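Hypothetical protein SPy1581 (PDB 1YHF) is of unknown function but folds as a small single-domain cupin, a small beta-barrel scaffold that in related proteins often carries a metal or small-molecule site. Local coordinates at residues A[22-27]-A[103-108]. Sequence-based numbering, arbitrary orientation.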
ATOM      1  N   VAL A  22       9.043  -0.276   7.406  1.00 29.50           N
ATOM      2  CA  VAL A  22       7.727  -0.337   8.046  1.00 29.36           C
ATOM      3  C   VAL A  22       7.534  -1.716   8.683  1.00 29.10           C
ATOM      4  O   VAL A  22       7.106  -2.673   8.029  1.00 27.73           O
ATOM      5  CB  VAL A  22       6.554   0.025   7.070  1.00 29.16           C
ATOM      6  CG1 VAL A  22       5.274   0.203   7.839  1.00 31.12           C
ATOM      7  CG2 VAL A  22       6.829   1.335   6.365  1.00 30.20           C
HETATM    8  N   MSE A  23       7.896  -1.805   9.964  1.00 28.93           N
HETATM    9  CA  MSE A  23       7.849  -3.061  10.695  1.00 30.48           C
HETATM   10  C   MSE A  23       6.407  -3.507  10.958  1.00 29.69           C
HETATM   11  O   MSE A  23       5.490  -2.687  10.992  1.00 29.24           O
HETATM   12  CB  MSE A  23       8.653  -2.934  11.999  1.00 31.08           C
HETATM   13  CG  MSE A  23      10.123  -2.500  11.750  1.00 35.49           C
HETATM   14 SE   MSE A  23      11.145  -3.938  10.891  0.74 45.40          SE
HETATM   15  CE  MSE A  23      11.514  -4.924  12.518  1.00 42.88           C
ATOM     16  N   ILE A  24       6.201  -4.814  11.084  1.00 29.36           N
ATOM     17  CA  ILE A  24       4.885  -5.344  11.441  1.00 29.41           C
ATOM     18  C   ILE A  24       4.731  -5.210  12.956  1.00 29.98           C
ATOM     19  O   ILE A  24       5.600  -5.663  13.702  1.00 29.64           O
ATOM     20  CB  ILE A  24       4.728  -6.826  11.009  1.00 29.09           C
ATOM     21  CG1 ILE A  24       4.683  -6.939   9.480  1.00 28.82           C
ATOM     22  CG2 ILE A  24       3.486  -7.428  11.646  1.00 29.93           C
ATOM     23  CD1 ILE A  24       5.030  -8.311   8.921  1.00 30.33           C
ATOM     24  N   GLU A  25       3.662  -4.571  13.425  1.00 30.05           N
ATOM     25  CA  GLU A  25       3.486  -4.434  14.880  1.00 30.78           C
ATOM     26  C   GLU A  25       2.201  -5.093  15.347  1.00 30.69           C
ATOM     27  O   GLU A  25       1.158  -4.960  14.692  1.00 30.46           O
ATOM     28  CB  GLU A  25       3.510  -2.964  15.340  1.00 30.94           C
ATOM     29  CG  GLU A  25       4.718  -2.118  14.875  1.00 33.70           C
ATOM     30  CD  GLU A  25       6.034  -2.504  15.548  1.00 37.62           C
ATOM     31  OE1 GLU A  25       6.002  -3.167  16.608  1.00 39.71           O
ATOM     32  OE2 GLU A  25       7.102  -2.158  14.993  1.00 39.58           O
ATOM     33  N   GLN A  26       2.278  -5.769  16.497  1.00 31.10           N
ATOM     34  CA  GLN A  26       1.167  -6.543  17.053  1.00 31.78           C
ATOM     35  C   GLN A  26      -0.117  -5.725  17.063  1.00 30.07           C
ATOM     36  O   GLN A  26      -0.145  -4.614  17.611  1.00 29.83           O
ATOM     37  CB  GLN A  26       1.480  -7.055  18.480  1.00 32.12           C
ATOM     38  CG  GLN A  26       2.629  -8.083  18.572  1.00 35.35           C
ATOM     39  CD  GLN A  26       2.696  -8.803  19.935  1.00 36.39           C
ATOM     40  OE1 GLN A  26       1.654  -9.161  20.531  1.00 41.50           O
ATOM     41  NE2 GLN A  26       3.928  -9.038  20.423  1.00 40.13           N
ATOM     42  N   ASP A  27      -1.148  -6.280  16.427  1.00 28.96           N
ATOM     43  CA  ASP A  27      -2.510  -5.711  16.372  1.00 28.32           C
ATOM     44  C   ASP A  27      -2.638  -4.276  15.819  1.00 27.33           C
ATOM     45  O   ASP A  27      -3.583  -3.547  16.159  1.00 25.58           O
ATOM     46  CB  ASP A  27      -3.176  -5.814  17.749  1.00 28.86           C
ATOM     47  CG  ASP A  27      -3.289  -7.240  18.221  1.00 31.10           C
ATOM     48  OD1 ASP A  27      -3.466  -8.128  17.360  1.00 33.41           O
ATOM     49  OD2 ASP A  27      -3.175  -7.467  19.442  1.00 35.24           O
ATOM     50  N   ALA A 103       0.037 -11.344   8.609  1.00 29.16           N
ATOM     51  CA  ALA A 103       0.703 -10.044   8.639  1.00 29.34           C
ATOM     52  C   ALA A 103       1.305  -9.826   7.244  1.00 29.03           C
ATOM     53  O   ALA A 103       1.862 -10.751   6.639  1.00 29.22           O
ATOM     54  CB  ALA A 103       1.789 -10.012   9.710  1.00 29.07           C
ATOM     55  N   PHE A 104       1.140  -8.630   6.703  1.00 28.21           N
ATOM     56  CA  PHE A 104       1.743  -8.344   5.417  1.00 27.10           C
ATOM     57  C   PHE A 104       2.267  -6.913   5.356  1.00 26.65           C
ATOM     58  O   PHE A 104       1.885  -6.066   6.182  1.00 26.14           O
ATOM     59  CB  PHE A 104       0.774  -8.696   4.269  1.00 26.68           C
ATOM     60  CG  PHE A 104      -0.328  -7.678   4.024  1.00 27.97           C
ATOM     61  CD1 PHE A 104      -0.112  -6.586   3.183  1.00 27.59           C
ATOM     62  CD2 PHE A 104      -1.600  -7.849   4.577  1.00 27.39           C
ATOM     63  CE1 PHE A 104      -1.131  -5.655   2.917  1.00 26.56           C
ATOM     64  CE2 PHE A 104      -2.626  -6.925   4.324  1.00 24.69           C
ATOM     65  CZ  PHE A 104      -2.382  -5.815   3.488  1.00 26.68           C
ATOM     66  N   GLN A 105       3.168  -6.680   4.400  1.00 26.12           N
ATOM     67  CA  GLN A 105       3.713  -5.351   4.087  1.00 25.07           C
ATOM     68  C   GLN A 105       3.499  -5.145   2.604  1.00 25.50           C
ATOM     69  O   GLN A 105       3.603  -6.117   1.820  1.00 24.98           O
ATOM     70  CB  GLN A 105       5.206  -5.289   4.411  1.00 23.72           C
ATOM     71  CG  GLN A 105       5.501  -5.336   5.909  1.00 24.84           C
ATOM     72  CD  GLN A 105       6.853  -5.890   6.198  1.00 24.63           C
ATOM     73  OE1 GLN A 105       7.222  -6.944   5.676  1.00 25.44           O
ATOM     74  NE2 GLN A 105       7.617  -5.188   7.003  1.00 24.02           N
HETATM   75  N   MSE A 106       3.178  -3.905   2.220  1.00 25.26           N
HETATM   76  CA  MSE A 106       2.909  -3.555   0.830  1.00 26.54           C
HETATM   77  C   MSE A 106       3.397  -2.175   0.426  1.00 26.08           C
HETATM   78  O   MSE A 106       3.518  -1.267   1.261  1.00 24.70           O
HETATM   79  CB  MSE A 106       1.404  -3.621   0.535  1.00 27.04           C
HETATM   80  CG  MSE A 106       0.560  -2.687   1.354  1.00 26.72           C
HETATM   81 SE   MSE A 106      -1.219  -2.495   0.497  0.85 32.21          SE
HETATM   82  CE  MSE A 106      -2.116  -1.688   1.948  1.00 29.92           C
ATOM     83  N   LEU A 107       3.692  -2.032  -0.861  1.00 25.41           N
ATOM     84  CA  LEU A 107       3.890  -0.723  -1.436  1.00 25.97           C
ATOM     85  C   LEU A 107       2.587  -0.413  -2.176  1.00 25.49           C
ATOM     86  O   LEU A 107       2.104  -1.224  -2.958  1.00 24.93           O
ATOM     87  CB  LEU A 107       5.087  -0.706  -2.401  1.00 24.95           C
ATOM     88  CG  LEU A 107       5.260   0.600  -3.189  1.00 25.06           C
ATOM     89  CD1 LEU A 107       5.626   1.813  -2.294  1.00 24.14           C
ATOM     90  CD2 LEU A 107       6.315   0.395  -4.262  1.00 29.19           C
ATOM     91  N   LEU A 108       2.025   0.753  -1.893  1.00 26.67           N
ATOM     92  CA  LEU A 108       0.788   1.206  -2.492  1.00 26.35           C
ATOM     93  C   LEU A 108       1.041   2.488  -3.286  1.00 26.81           C
ATOM     94  O   LEU A 108       1.456   3.502  -2.734  1.00 28.20           O
ATOM     95  CB  LEU A 108      -0.277   1.412  -1.394  1.00 26.42           C
ATOM     96  CG  LEU A 108      -1.598   2.030  -1.870  1.00 27.81           C
ATOM     97  CD1 LEU A 108      -2.368   1.024  -2.729  1.00 26.58           C
ATOM     98  CD2 LEU A 108      -2.465   2.528  -0.686  1.00 28.36           C
TER
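In this cupin-type beta-barrel (jelly roll), the loop 22-27, which joins the short helix 18-21 to strand 29-37, packs against the outer face of the five-stranded sheet, near the beginning of the strand that runs on to residue 111. That strand lies between strands 40-47 and 61-68, pairing through its backbone with Leu47 and Phe45 on one side and Leu67 and Thr65 on the other. Phe104 turns away from the loop and packs on Ile66, whereas Gln105, the next residue, turns toward it.

The polar part of the contact is a single hydrogen bond between side chain and backbone. Gln105 NE2 donates to Val22 O over 2.8 Å, nearly straight at 165°. The acceptor lies close to the plane of the Gln105 amide, but the nitrogen stands above the Val22 carbonyl plane, 29° out of it. With CG beside the backbone N (chi1 -69°), and so anti to the carbonyl carbon, and the chain extended beyond, Gln105 reaches up from the sheet to the loop. Its other amide atom, OE1, hydrogen-bonds to Ser68 OG, and NE2 has a further weak bond to Thr19 O; together these bonds fix the rotation of the buried amide and tie the helix-loop segment to the sheet.

Apolar packing is carried by Ile24, whose side chain crosses that of Gln105 at about a right angle. Ile24 CG1 rests alongside the aliphatic stem, 4.0 Å from Gln105 CG. Both Ile24 and Ala103 also touch Asp48 in a neighbouring loop. The CG2 methyl of Ile24 and the tip of its CG1 branch both come down on the same side of the Ala103 methyl group: CG2, anti to the backbone N, lies 3.6 Å from Ala103 CB, and CD1 closes on the same carbon at 3.7 Å.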